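Local coordinates for protein probable thiosulfate sulfurtransferase (Thermus thermophilus, PDB 2EG4) that probably transfers sulfur from thiosulfate to acceptors such as cyanide, as in other tandem rhodanese-like proteins, and binds a zinc ion, at residues 29-35 against 77-82; 83-89 against 115-121; 175-181 against 203-209; 134-140 against 161-166. The contacts are given in a common frame with arbitrary orientation. Residues are numbered along the deposited sequence.

Interaction 1 of 4, residues 29-35 against 77-82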
loop_
_atom_site.group_PDB
_atom_site.type_symbol
_atom_site.label_atom_id
_atom_site.label_comp_id
_atom_site.label_asym_id
_atom_site.label_seq_id
_atom_site.Cartn_x
_atom_site.Cartn_y
_atom_site.Cartn_z
ATOM N N LEU A 29 6.217 -11.030 6.110
ATOM C CA LEU A 29 4.909 -10.375 6.210
ATOM C C LEU A 29 4.374 -9.988 4.825
ATOM O O LEU A 29 5.051 -9.276 4.087
ATOM C CB LEU A 29 4.984 -9.101 7.047
ATOM C CG LEU A 29 3.612 -8.413 7.221
ATOM C CD1 LEU A 29 2.632 -9.314 7.997
ATOM C CD2 LEU A 29 3.818 -7.077 7.934
ATOM N N ASP A 30 3.166 -10.459 4.503
ATOM C CA ASP A 30 2.499 -10.086 3.240
ATOM C C ASP A 30 1.058 -9.689 3.588
ATOM O O ASP A 30 0.233 -10.543 3.962
ATOM C CB ASP A 30 2.490 -11.239 2.243
ATOM C CG ASP A 30 1.774 -10.869 0.939
ATOM O OD1 ASP A 30 0.965 -9.918 0.951
ATOM O OD2 ASP A 30 2.003 -11.526 -0.089
ATOM N N LEU A 31 0.757 -8.390 3.519
ATOM C CA LEU A 31 -0.579 -7.914 3.858
ATOM C C LEU A 31 -1.493 -7.675 2.666
ATOM O O LEU A 31 -2.343 -6.785 2.719
ATOM C CB LEU A 31 -0.496 -6.632 4.695
ATOM C CG LEU A 31 0.114 -6.845 6.077
ATOM C CD1 LEU A 31 0.257 -5.531 6.838
ATOM C CD2 LEU A 31 -0.758 -7.878 6.830
ATOM N N SER A 32 -1.329 -8.471 1.607
ATOM C CA SER A 32 -2.189 -8.332 0.417
ATOM C C SER A 32 -3.644 -8.751 0.658
ATOM O O SER A 32 -4.576 -8.276 -0.012
ATOM C CB SER A 32 -1.666 -9.212 -0.731
ATOM O OG SER A 32 -0.363 -8.876 -1.150
ATOM N N ALA A 33 -3.848 -9.653 1.604
ATOM C CA ALA A 33 -5.174 -10.230 1.833
ATOM C C ALA A 33 -6.342 -9.463 2.450
ATOM O O ALA A 33 -7.451 -9.477 1.912
ATOM C CB ALA A 33 -5.006 -11.543 2.577
ATOM N N PRO A 34 -6.127 -8.820 3.602
ATOM C CA PRO A 34 -7.203 -8.082 4.261
ATOM C C PRO A 34 -7.853 -6.967 3.455
ATOM O O PRO A 34 -7.182 -6.016 3.082
ATOM C CB PRO A 34 -6.524 -7.516 5.518
ATOM C CG PRO A 34 -5.355 -8.412 5.734
ATOM C CD PRO A 34 -4.862 -8.678 4.343
ATOM N N LYS A 35 -9.146 -7.108 3.182
ATOM C CA LYS A 35 -9.916 -6.067 2.501
ATOM C C LYS A 35 -10.553 -5.283 3.654
ATOM O O LYS A 35 -11.191 -5.855 4.540
ATOM C CB LYS A 35 -10.988 -6.676 1.591
ATOM C CG LYS A 35 -10.449 -7.039 0.198
ATOM C CD LYS A 35 -11.558 -7.496 -0.736
ATOM C CE LYS A 35 -11.982 -8.912 -0.439
ATOM N NZ LYS A 35 -10.933 -9.866 -0.899
ATOM N N ARG A 77 1.647 -2.533 -0.698
ATOM C CA ARG A 77 0.467 -2.505 0.174
ATOM C C ARG A 77 0.907 -2.826 1.598
ATOM O O ARG A 77 0.424 -2.230 2.544
ATOM C CB ARG A 77 -0.604 -3.496 -0.270
ATOM C CG ARG A 77 -1.979 -3.153 0.355
ATOM C CD ARG A 77 -3.011 -4.258 0.077
ATOM N NE ARG A 77 -4.385 -3.853 0.412
ATOM C CZ ARG A 77 -5.168 -4.469 1.295
ATOM N NH1 ARG A 77 -4.727 -5.537 1.971
ATOM N NH2 ARG A 77 -6.415 -4.049 1.471
ATOM N N THR A 78 1.874 -3.732 1.736
ATOM C CA THR A 78 2.359 -4.063 3.062
ATOM C C THR A 78 3.081 -2.845 3.651
ATOM O O THR A 78 2.849 -2.501 4.807
ATOM C CB THR A 78 3.275 -5.315 3.021
ATOM O OG1 THR A 78 2.543 -6.413 2.433
ATOM C CG2 THR A 78 3.674 -5.732 4.448
ATOM N N ALA A 79 3.943 -2.184 2.867
ATOM C CA ALA A 79 4.638 -0.999 3.364
ATOM C C ALA A 79 3.642 0.097 3.715
ATOM O O ALA A 79 3.846 0.857 4.667
ATOM C CB ALA A 79 5.642 -0.483 2.320
ATOM N N PHE A 80 2.576 0.170 2.934
ATOM C CA PHE A 80 1.545 1.166 3.173
ATOM C C PHE A 80 0.916 0.953 4.550
ATOM O O PHE A 80 0.738 1.907 5.304
ATOM C CB PHE A 80 0.464 1.117 2.107
ATOM C CG PHE A 80 -0.581 2.186 2.291
ATOM C CD1 PHE A 80 -0.268 3.528 2.055
ATOM C CD2 PHE A 80 -1.836 1.864 2.799
ATOM C CE1 PHE A 80 -1.192 4.532 2.331
ATOM C CE2 PHE A 80 -2.772 2.872 3.078
ATOM C CZ PHE A 80 -2.445 4.199 2.845
ATOM N N PHE A 81 0.591 -0.282 4.886
ATOM C CA PHE A 81 0.017 -0.537 6.210
ATOM C C PHE A 81 1.005 -0.184 7.325
ATOM O O PHE A 81 0.629 0.419 8.330
ATOM C CB PHE A 81 -0.367 -2.016 6.360
ATOM C CG PHE A 81 -1.708 -2.360 5.793
ATOM C CD1 PHE A 81 -2.873 -1.920 6.422
ATOM C CD2 PHE A 81 -1.818 -3.150 4.669
ATOM C CE1 PHE A 81 -4.132 -2.282 5.925
ATOM C CE2 PHE A 81 -3.071 -3.531 4.154
ATOM C CZ PHE A 81 -4.237 -3.089 4.793
ATOM N N LEU A 82 2.275 -0.591 7.182
ATOM C CA LEU A 82 3.224 -0.298 8.252
ATOM C C LEU A 82 3.425 1.210 8.430
ATOM O O LEU A 82 3.487 1.694 9.565
ATOM C CB LEU A 82 4.556 -1.028 7.988
ATOM C CG LEU A 82 4.678 -2.422 8.641
ATOM C CD1 LEU A 82 3.432 -3.235 8.399
ATOM C CD2 LEU A 82 5.920 -3.168 8.117
#
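In the N-terminal rhodanese-like domain, the loop that leaves edge strand 27-28 is fastened across helix 73-84 by hydrogen bonds between helix side chains and the loop backbone and by apolar contacts of Leu29 and Leu31. Thr78 OG1 accepts from Leu31 N at 2.9 Å, with an N-H...O angle of 169°, and the same hydroxyl also bonds to Arg74 O one turn earlier. Arg77, extended through chi1 to chi3, gives NH1 to Leu31 O at 2.8 Å, and both NH1 and NH2 reach Pro34 O at 2.7 Å; its NE turns instead to Ser193 O of the second rhodanese-like domain, tying loop, helix and partner domain together. Apolar contacts run alongside: Leu29 CD2 meets Leu82 CD1 at 3.9 Å, and Leu31 CD1 meets Phe81 CB at 3.6 Å. Farther on, the Lys35 side chain comes about 5 Å from the zinc ion. An Asx turn braces the loop (Ser32 N to Asp30 OD1, 2.8 Å); Ser32 OG also donates to Asp30 OD1 at 2.7 Å.

Interaction 2 of 4, residues 83-89 against 115-121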
loop_
_atom_site.group_PDB
_atom_site.type_symbol
_atom_site.label_atom_id
_atom_site.label_comp_id
_atom_site.label_asym_id
_atom_site.label_seq_id
_atom_site.Cartn_x
_atom_site.Cartn_y
_atom_site.Cartn_z
ATOM N N GLY A 83 3.504 1.946 7.321
ATOM C CA GLY A 83 3.675 3.391 7.401
ATOM C C GLY A 83 2.411 4.050 7.953
ATOM O O GLY A 83 2.459 5.042 8.683
ATOM N N LEU A 84 1.270 3.496 7.581
ATOM C CA LEU A 84 -0.027 4.006 8.051
ATOM C C LEU A 84 -0.156 3.849 9.570
ATOM O O LEU A 84 -0.878 4.607 10.230
ATOM C CB LEU A 84 -1.149 3.255 7.333
ATOM C CG LEU A 84 -2.594 3.597 7.747
ATOM C CD1 LEU A 84 -2.923 5.056 7.432
ATOM C CD2 LEU A 84 -3.544 2.676 7.006
ATOM N N GLY A 85 0.541 2.859 10.119
ATOM C CA GLY A 85 0.531 2.638 11.551
ATOM C C GLY A 85 1.538 3.525 12.257
ATOM O O GLY A 85 1.735 3.388 13.468
ATOM N N GLY A 86 2.206 4.397 11.500
ATOM C CA GLY A 86 3.169 5.316 12.091
ATOM C C GLY A 86 4.641 4.933 12.090
ATOM O O GLY A 86 5.467 5.641 12.670
ATOM N N LEU A 87 4.982 3.805 11.486
ATOM C CA LEU A 87 6.390 3.410 11.429
ATOM C C LEU A 87 7.091 4.125 10.290
ATOM O O LEU A 87 6.467 4.465 9.287
ATOM C CB LEU A 87 6.509 1.911 11.194
ATOM C CG LEU A 87 6.072 0.989 12.321
ATOM C CD1 LEU A 87 6.077 -0.451 11.818
ATOM C CD2 LEU A 87 7.011 1.163 13.501
ATOM N N GLU A 88 8.393 4.371 10.452
ATOM C CA GLU A 88 9.190 4.986 9.403
ATOM C C GLU A 88 9.560 3.805 8.499
ATOM O O GLU A 88 10.158 2.849 8.958
ATOM C CB GLU A 88 10.444 5.626 10.002
ATOM C CG GLU A 88 10.117 6.825 10.896
ATOM C CD GLU A 88 9.230 7.852 10.185
ATOM O OE1 GLU A 88 9.610 8.300 9.078
ATOM O OE2 GLU A 88 8.158 8.210 10.735
ATOM N N VAL A 89 9.150 3.853 7.236
ATOM C CA VAL A 89 9.409 2.736 6.331
ATOM C C VAL A 89 10.185 3.094 5.091
ATOM O O VAL A 89 10.153 4.241 4.616
ATOM C CB VAL A 89 8.068 2.064 5.875
ATOM C CG1 VAL A 89 7.321 1.556 7.085
ATOM C CG2 VAL A 89 7.199 3.061 5.114
ATOM N N ALA A 115 0.823 1.397 17.533
ATOM C CA ALA A 115 0.545 2.073 16.278
ATOM C C ALA A 115 -0.213 3.369 16.517
ATOM O O ALA A 115 -0.969 3.485 17.475
ATOM C CB ALA A 115 -0.271 1.156 15.359
ATOM N N LYS A 116 0.012 4.336 15.637
ATOM C CA LYS A 116 -0.660 5.635 15.678
ATOM C C LYS A 116 -0.994 5.921 14.218
ATOM O O LYS A 116 -0.094 6.186 13.409
ATOM C CB LYS A 116 0.274 6.717 16.221
ATOM C CG LYS A 116 -0.375 8.081 16.350
ATOM C CD LYS A 116 -1.471 8.055 17.394
ATOM C CE LYS A 116 -2.058 9.434 17.623
ATOM N NZ LYS A 116 -2.977 9.450 18.798
ATOM N N LEU A 117 -2.275 5.868 13.863
ATOM C CA LEU A 117 -2.662 6.084 12.470
ATOM C C LEU A 117 -2.233 7.376 11.824
ATOM O O LEU A 117 -2.459 8.467 12.348
ATOM C CB LEU A 117 -4.175 5.982 12.280
ATOM C CG LEU A 117 -4.876 4.628 12.251
ATOM C CD1 LEU A 117 -6.259 4.833 11.626
ATOM C CD2 LEU A 117 -4.089 3.607 11.436
ATOM N N ARG A 118 -1.652 7.245 10.643
ATOM C CA ARG A 118 -1.234 8.402 9.876
ATOM C C ARG A 118 -2.403 8.685 8.932
ATOM O O ARG A 118 -2.357 8.327 7.762
ATOM C CB ARG A 118 0.034 8.058 9.093
ATOM C CG ARG A 118 1.016 9.199 9.005
ATOM C CD ARG A 118 2.309 8.781 8.324
ATOM N NE ARG A 118 3.059 7.789 9.085
ATOM C CZ ARG A 118 4.385 7.768 9.162
ATOM N NH1 ARG A 118 5.098 8.690 8.524
ATOM N NH2 ARG A 118 5.001 6.837 9.878
ATOM N N ARG A 119 -3.466 9.317 9.443
ATOM C CA ARG A 119 -4.641 9.591 8.622
ATOM C C ARG A 119 -4.301 10.349 7.357
ATOM O O ARG A 119 -5.001 10.231 6.354
ATOM C CB ARG A 119 -5.705 10.385 9.405
ATOM C CG ARG A 119 -6.588 9.544 10.317
ATOM C CD ARG A 119 -7.448 8.552 9.529
ATOM N NE ARG A 119 -8.444 9.205 8.673
ATOM C CZ ARG A 119 -9.532 9.830 9.116
ATOM N NH1 ARG A 119 -9.788 9.897 10.416
ATOM N NH2 ARG A 119 -10.365 10.396 8.253
ATOM N N ASP A 120 -3.221 11.125 7.403
ATOM C CA ASP A 120 -2.813 11.905 6.238
ATOM C C ASP A 120 -2.437 11.047 5.027
ATOM O O ASP A 120 -2.480 11.507 3.881
ATOM C CB ASP A 120 -1.655 12.863 6.600
ATOM C CG ASP A 120 -0.511 12.181 7.334
ATOM O OD1 ASP A 120 -0.734 11.693 8.468
ATOM O OD2 ASP A 120 0.620 12.142 6.790
ATOM N N TRP A 121 -2.066 9.797 5.276
ATOM C CA TRP A 121 -1.695 8.887 4.190
ATOM C C TRP A 121 -2.909 8.252 3.518
ATOM O O TRP A 121 -2.841 7.727 2.410
ATOM C CB TRP A 121 -0.861 7.740 4.759
ATOM C CG TRP A 121 0.596 8.016 4.882
ATOM C CD1 TRP A 121 1.191 9.227 5.095
ATOM C CD2 TRP A 121 1.654 7.051 4.785
ATOM N NE1 TRP A 121 2.566 9.075 5.129
ATOM C CE2 TRP A 121 2.873 7.751 4.941
ATOM C CE3 TRP A 121 1.687 5.662 4.581
ATOM C CZ2 TRP A 121 4.121 7.108 4.896
ATOM C CZ3 TRP A 121 2.915 5.018 4.537
ATOM C CH2 TRP A 121 4.124 5.745 4.694
#
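A Schellman motif closes helix 73-84, and the segment 115-121, in the loop between strand 89-92 and helix 125-129, binds the carbonyls at this helix end. Leu84 O accepts from Arg118 N at 2.8 Å and Gly85 O from Lys116 N at 2.9 Å, while Arg118 NE makes a weak bond to Gly83 O at 2.8 Å. Gly86 turns the chain with a positive phi; a CB there would collide with Lys116 O. The Arg118 guanidinium ends in a salt bridge, NH2 lying 3.5 Å from Glu88 OE2. Trp121 lays one ring face over Gly83, its CZ3 3.4 Å from Gly83 CA, a closeness possible because Gly83 has no side chain. Leu84 CG packs on Leu117 CD2 at 4.0 Å and Val89 CG2 on Trp121 CH2 at 4.1 Å. Beyond the pair, Ala115 and Arg119 rest on helix 41-57, Val89 starts edge strand 89-92, and Trp121 meets Phe201 of helix 195-206 and bonds through its backbone to Asn213.

Interaction 3 of 4, residues 175-181 against 203-209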
loop_
_atom_site.group_PDB
_atom_site.type_symbol
_atom_site.label_atom_id
_atom_site.label_comp_id
_atom_site.label_asym_id
_atom_site.label_seq_id
_atom_site.Cartn_x
_atom_site.Cartn_y
_atom_site.Cartn_z
ATOM N N LEU A 175 7.158 11.505 -15.397
ATOM C CA LEU A 175 5.812 11.054 -15.055
ATOM C C LEU A 175 4.855 12.192 -14.705
ATOM O O LEU A 175 3.758 12.273 -15.248
ATOM C CB LEU A 175 5.865 10.065 -13.885
ATOM C CG LEU A 175 4.513 9.546 -13.391
ATOM C CD1 LEU A 175 3.788 8.824 -14.531
ATOM C CD2 LEU A 175 4.728 8.621 -12.199
ATOM N N LEU A 176 5.268 13.062 -13.789
ATOM C CA LEU A 176 4.423 14.177 -13.382
ATOM C C LEU A 176 4.035 15.020 -14.588
ATOM O O LEU A 176 2.936 15.586 -14.648
ATOM C CB LEU A 176 5.148 15.045 -12.352
ATOM C CG LEU A 176 5.646 14.297 -11.116
ATOM C CD1 LEU A 176 6.027 15.302 -10.042
ATOM C CD2 LEU A 176 4.553 13.365 -10.607
ATOM N N GLU A 177 4.946 15.098 -15.553
ATOM C CA GLU A 177 4.692 15.860 -16.763
ATOM C C GLU A 177 3.624 15.160 -17.587
ATOM O O GLU A 177 2.660 15.783 -18.017
ATOM C CB GLU A 177 5.979 16.011 -17.579
ATOM C CG GLU A 177 7.100 16.758 -16.856
ATOM C CD GLU A 177 7.981 15.850 -16.003
ATOM O OE1 GLU A 177 7.491 15.282 -15.001
ATOM O OE2 GLU A 177 9.177 15.707 -16.348
ATOM N N ARG A 178 3.786 13.861 -17.808
ATOM C CA ARG A 178 2.798 13.123 -18.583
ATOM C C ARG A 178 1.445 13.091 -17.875
ATOM O O ARG A 178 0.399 12.983 -18.518
ATOM C CB ARG A 178 3.284 11.694 -18.855
ATOM C CG ARG A 178 4.443 11.615 -19.861
ATOM C CD ARG A 178 4.736 10.177 -20.288
ATOM N NE ARG A 178 5.234 9.362 -19.184
ATOM C CZ ARG A 178 6.440 9.487 -18.641
ATOM N NH1 ARG A 178 7.287 10.396 -19.102
ATOM N NH2 ARG A 178 6.798 8.706 -17.630
ATOM N N LEU A 179 1.457 13.187 -16.548
ATOM C CA LEU A 179 0.206 13.158 -15.795
ATOM C C LEU A 179 -0.339 14.563 -15.560
ATOM O O LEU A 179 -1.485 14.733 -15.150
ATOM C CB LEU A 179 0.406 12.452 -14.451
ATOM C CG LEU A 179 0.647 10.939 -14.456
ATOM C CD1 LEU A 179 0.916 10.469 -13.025
ATOM C CD2 LEU A 179 -0.557 10.217 -15.031
ATOM N N GLY A 180 0.489 15.569 -15.815
ATOM C CA GLY A 180 0.044 16.935 -15.615
ATOM C C GLY A 180 -0.068 17.302 -14.146
ATOM O O GLY A 180 -0.935 18.086 -13.759
ATOM N N LEU A 181 0.803 16.727 -13.325
ATOM C CA LEU A 181 0.807 17.016 -11.899
ATOM C C LEU A 181 2.072 17.791 -11.582
ATOM O O LEU A 181 2.908 18.015 -12.452
ATOM C CB LEU A 181 0.799 15.715 -11.085
ATOM C CG LEU A 181 -0.289 14.694 -11.416
ATOM C CD1 LEU A 181 -0.025 13.409 -10.642
ATOM C CD2 LEU A 181 -1.658 15.261 -11.075
ATOM N N VAL A 203 5.347 6.005 -5.343
ATOM C CA VAL A 203 6.032 6.611 -6.474
ATOM C C VAL A 203 5.756 8.106 -6.482
ATOM O O VAL A 203 6.684 8.923 -6.557
ATOM C CB VAL A 203 5.545 6.033 -7.821
ATOM C CG1 VAL A 203 6.136 6.852 -8.995
ATOM C CG2 VAL A 203 5.964 4.575 -7.936
ATOM N N LEU A 204 4.476 8.467 -6.393
ATOM C CA LEU A 204 4.102 9.873 -6.414
ATOM C C LEU A 204 4.739 10.638 -5.260
ATOM O O LEU A 204 5.229 11.755 -5.448
ATOM C CB LEU A 204 2.577 10.028 -6.370
ATOM C CG LEU A 204 1.833 9.658 -7.655
ATOM C CD1 LEU A 204 0.334 9.753 -7.450
ATOM C CD2 LEU A 204 2.261 10.604 -8.781
ATOM N N ARG A 205 4.726 10.051 -4.067
ATOM C CA ARG A 205 5.311 10.706 -2.905
ATOM C C ARG A 205 6.796 10.967 -3.119
ATOM O O ARG A 205 7.315 12.021 -2.721
ATOM C CB ARG A 205 5.086 9.860 -1.640
ATOM C CG ARG A 205 3.645 9.935 -1.139
ATOM C CD ARG A 205 3.548 10.530 0.249
ATOM N NE ARG A 205 2.193 10.994 0.548
ATOM C CZ ARG A 205 1.840 11.597 1.678
ATOM N NH1 ARG A 205 2.746 11.813 2.632
ATOM N NH2 ARG A 205 0.583 11.983 1.859
ATOM N N SER A 206 7.480 10.028 -3.765
ATOM C CA SER A 206 8.906 10.203 -4.013
ATOM C C SER A 206 9.143 11.331 -5.015
ATOM O O SER A 206 10.245 11.877 -5.081
ATOM C CB SER A 206 9.538 8.917 -4.539
ATOM O OG SER A 206 9.197 8.678 -5.895
ATOM N N LEU A 207 8.123 11.673 -5.800
ATOM C CA LEU A 207 8.261 12.752 -6.773
ATOM C C LEU A 207 7.747 14.063 -6.195
ATOM O O LEU A 207 7.668 15.069 -6.897
ATOM C CB LEU A 207 7.523 12.412 -8.069
ATOM C CG LEU A 207 8.112 11.223 -8.842
ATOM C CD1 LEU A 207 7.169 10.795 -9.956
ATOM C CD2 LEU A 207 9.495 11.604 -9.397
ATOM N N GLY A 208 7.379 14.039 -4.916
ATOM C CA GLY A 208 6.919 15.248 -4.256
ATOM C C GLY A 208 5.431 15.534 -4.267
ATOM O O GLY A 208 4.998 16.566 -3.744
ATOM N N VAL A 209 4.651 14.634 -4.858
ATOM C CA VAL A 209 3.199 14.794 -4.924
ATOM C C VAL A 209 2.547 14.303 -3.633
ATOM O O VAL A 209 2.936 13.275 -3.091
ATOM C CB VAL A 209 2.628 14.001 -6.117
ATOM C CG1 VAL A 209 1.114 13.930 -6.024
ATOM C CG2 VAL A 209 3.060 14.665 -7.423
#
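This is almost entirely apolar side-chain packing, with no polar bond between the segments, in the second rhodanese-like domain; it joins short helix 175-179 to the C-terminal end of helix 195-206, plus the residues after each. Leu176 is at the centre of the contact. Its CD2 approaches Leu207 CD1 and Val209 CG2, both at 3.7 Å, and Leu204 CD2 at 4.0 Å, while Leu176 CD1 lies 3.6 Å from the carbonyl Leu207 O. Leu175 and Leu181 widen the patch: Leu175 CD2 touches Val203 CG1 at 3.9 Å and Leu207 CD1 at 4.0 Å, and Leu181 CD1 reaches Leu204 CD2 at 4.1 Å. The backbones stay well apart, Leu176 CA and Leu207 CA being 7.8 Å from each other, so side chains do nearly all the bridging. Both helices finish in Schellman motifs, with Gly180 and Gly208 at positive phi. In the first, Leu181 N bonds to Leu176 O at 2.8 Å; in the second, Val209 N to Leu204 O at 3.0 Å. These turns bring Leu181 and Val209 back to the shared cluster. Underneath, Leu181 and Val209 lean on Val187 and Leu204 on Val189, both of strand 186-190, while Leu175 and Leu204 also contact loop residue Phe169.

Interaction 4 of 4, residues 134-140 against 161-166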
loop_
_atom_site.group_PDB
_atom_site.type_symbol
_atom_site.label_atom_id
_atom_site.label_comp_id
_atom_site.label_asym_id
_atom_site.label_seq_id
_atom_site.Cartn_x
_atom_site.Cartn_y
_atom_site.Cartn_z
ATOM N N LEU A 134 -8.927 12.209 -8.296
ATOM C CA LEU A 134 -8.786 10.808 -7.966
ATOM C C LEU A 134 -8.294 10.081 -9.181
ATOM O O LEU A 134 -8.945 10.113 -10.226
ATOM C CB LEU A 134 -10.133 10.194 -7.613
ATOM C CG LEU A 134 -10.569 9.999 -6.177
ATOM C CD1 LEU A 134 -11.859 9.204 -6.188
ATOM C CD2 LEU A 134 -9.477 9.255 -5.401
ATOM N N LEU A 135 -7.161 9.410 -9.037
ATOM C CA LEU A 135 -6.622 8.610 -10.122
ATOM C C LEU A 135 -6.917 7.139 -9.868
ATOM O O LEU A 135 -6.578 6.597 -8.803
ATOM C CB LEU A 135 -5.104 8.791 -10.235
ATOM C CG LEU A 135 -4.684 10.239 -10.473
ATOM C CD1 LEU A 135 -3.175 10.298 -10.613
ATOM C CD2 LEU A 135 -5.381 10.752 -11.738
ATOM N N ASP A 136 -7.572 6.516 -10.844
ATOM C CA ASP A 136 -7.901 5.095 -10.816
ATOM C C ASP A 136 -6.691 4.446 -11.505
ATOM O O ASP A 136 -6.480 4.641 -12.717
ATOM C CB ASP A 136 -9.157 4.872 -11.639
ATOM C CG ASP A 136 -9.636 3.446 -11.622
ATOM O OD1 ASP A 136 -8.810 2.515 -11.461
ATOM O OD2 ASP A 136 -10.862 3.259 -11.767
ATOM N N VAL A 137 -5.901 3.685 -10.754
ATOM C CA VAL A 137 -4.701 3.095 -11.329
ATOM C C VAL A 137 -4.872 1.710 -11.909
ATOM O O VAL A 137 -3.893 1.028 -12.224
ATOM C CB VAL A 137 -3.513 3.132 -10.319
ATOM C CG1 VAL A 137 -3.287 4.576 -9.842
ATOM C CG2 VAL A 137 -3.780 2.217 -9.124
ATOM N N ARG A 138 -6.117 1.301 -12.099
ATOM C CA ARG A 138 -6.390 -0.002 -12.692
ATOM C C ARG A 138 -6.232 0.070 -14.208
ATOM O O ARG A 138 -5.879 1.117 -14.764
ATOM C CB ARG A 138 -7.810 -0.430 -12.344
ATOM C CG ARG A 138 -8.027 -0.583 -10.832
ATOM C CD ARG A 138 -9.445 -0.991 -10.524
ATOM N NE ARG A 138 -10.351 0.053 -10.994
ATOM C CZ ARG A 138 -11.650 -0.103 -11.223
ATOM N NH1 ARG A 138 -12.244 -1.273 -11.024
ATOM N NH2 ARG A 138 -12.342 0.917 -11.697
ATOM N N SER A 139 -6.485 -1.040 -14.884
ATOM C CA SER A 139 -6.355 -1.057 -16.336
ATOM C C SER A 139 -7.528 -0.317 -16.957
ATOM O O SER A 139 -8.551 -0.111 -16.305
ATOM C CB SER A 139 -6.363 -2.500 -16.848
ATOM O OG SER A 139 -7.606 -3.125 -16.570
ATOM N N PRO A 140 -7.391 0.099 -18.231
ATOM C CA PRO A 140 -8.467 0.807 -18.930
ATOM C C PRO A 140 -9.748 -0.018 -18.943
ATOM O O PRO A 140 -10.851 0.531 -18.831
ATOM C CB PRO A 140 -7.902 0.986 -20.339
ATOM C CG PRO A 140 -6.446 1.193 -20.070
ATOM C CD PRO A 140 -6.150 0.125 -19.023
ATOM N N SER A 161 -13.433 10.126 -11.766
ATOM C CA SER A 161 -12.028 9.745 -11.662
ATOM C C SER A 161 -11.343 9.684 -13.029
ATOM O O SER A 161 -12.001 9.558 -14.061
ATOM C CB SER A 161 -11.910 8.375 -10.991
ATOM O OG SER A 161 -12.572 7.410 -11.776
ATOM N N LYS A 162 -10.019 9.761 -13.021
ATOM C CA LYS A 162 -9.256 9.694 -14.266
ATOM C C LYS A 162 -8.397 8.445 -14.227
ATOM O O LYS A 162 -7.863 8.088 -13.181
ATOM C CB LYS A 162 -8.375 10.933 -14.409
ATOM C CG LYS A 162 -9.146 12.249 -14.278
ATOM C CD LYS A 162 -10.278 12.345 -15.292
ATOM C CE LYS A 162 -11.022 13.675 -15.160
ATOM N NZ LYS A 162 -12.200 13.756 -16.076
ATOM N N ASN A 163 -8.259 7.788 -15.374
ATOM C CA ASN A 163 -7.479 6.558 -15.452
ATOM C C ASN A 163 -5.982 6.844 -15.629
ATOM O O ASN A 163 -5.572 7.587 -16.524
ATOM C CB ASN A 163 -8.020 5.713 -16.613
ATOM C CG ASN A 163 -7.453 4.296 -16.657
ATOM O OD1 ASN A 163 -7.479 3.647 -17.713
ATOM N ND2 ASN A 163 -6.965 3.797 -15.520
ATOM N N ALA A 164 -5.172 6.282 -14.735
ATOM C CA ALA A 164 -3.721 6.418 -14.794
ATOM C C ALA A 164 -3.201 5.022 -14.431
ATOM O O ALA A 164 -2.810 4.765 -13.287
ATOM C CB ALA A 164 -3.216 7.470 -13.790
ATOM N N PRO A 165 -3.230 4.089 -15.407
ATOM C CA PRO A 165 -2.778 2.702 -15.230
ATOM C C PRO A 165 -1.452 2.582 -14.503
ATOM O O PRO A 165 -0.525 3.340 -14.763
ATOM C CB PRO A 165 -2.707 2.172 -16.657
ATOM C CG PRO A 165 -3.838 2.926 -17.328
ATOM C CD PRO A 165 -3.625 4.334 -16.806
ATOM N N LEU A 166 -1.392 1.612 -13.594
ATOM C CA LEU A 166 -0.214 1.340 -12.774
ATOM C C LEU A 166 1.104 1.426 -13.538
ATOM O O LEU A 166 2.085 2.026 -13.060
ATOM C CB LEU A 166 -0.348 -0.058 -12.158
ATOM C CG LEU A 166 0.855 -0.600 -11.385
ATOM C CD1 LEU A 166 1.034 0.188 -10.096
ATOM C CD2 LEU A 166 0.644 -2.078 -11.088
#
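Two parallel strands only two or three residues long continue to pair well beyond their regular ends, and the Asn163 side chain helps to join them. Its ND2 donates to Asp136 O and to Arg138 O, each at 3.0 Å, so the amide spans the turn at the C-terminal end of strand 134-136; Asn163 OD1 lies 3.2 Å from Pro140 CA. Along the backbone, Leu134 O accepts from Lys162 N at 3.0 Å, Lys162 O from Asp136 N at 2.8 Å, and Asp136 O from Ala164 N at 2.9 Å. Past the strands, Leu166 N still bonds to Val137 O at 2.9 Å, and Val137 CA lies 3.2 Å from Ala164 O. Leu135 CB meets Ala164 CB at 4.2 Å, and Pro140 CD meets Pro165 CG at 4.0 Å. Asp136 folds the turn into an Asx turn, its OD1 accepting from Arg138 N at 3.0 Å, and forms a two-pronged salt bridge with Arg138: NE to OD1 at 2.9 Å and NH2 to OD2 at 2.8 Å. The Arg138 side chain, also bonded to Gly156 O, lies about 5 Å from that of the zinc ligand His192. Ser139, whose OG also bonds to Glu142, N-caps helix 140-143, which the chain follows before entering strand 162-163, giving the beta-alpha-beta unit at the edge of the parallel sheet of a rhodanese-like domain.

Overall arrangement
Interactions 1 and 2 follow each other along helix 73-84 of the first rhodanese-like domain; their centres are about 13 Å apart and they touch where Leu82 CB packs on Val89 CG1. Interaction 4 comes next, then interaction 3, in the second domain; their centres are about 14 Å apart and they meet where Leu179 CD2 packs on Ala164 CB. Each domain holds a four-stranded parallel sheet of strand order 2-1-3-4, a repeated fold. Interactions 2 and 3, about 22 Å apart between centres, touch through Trp121 and Arg205. Lys35 and Arg138 both lie near the zinc ligand His192, so the zinc site, built from the second domain, adjoins the first-domain loop of interaction 1.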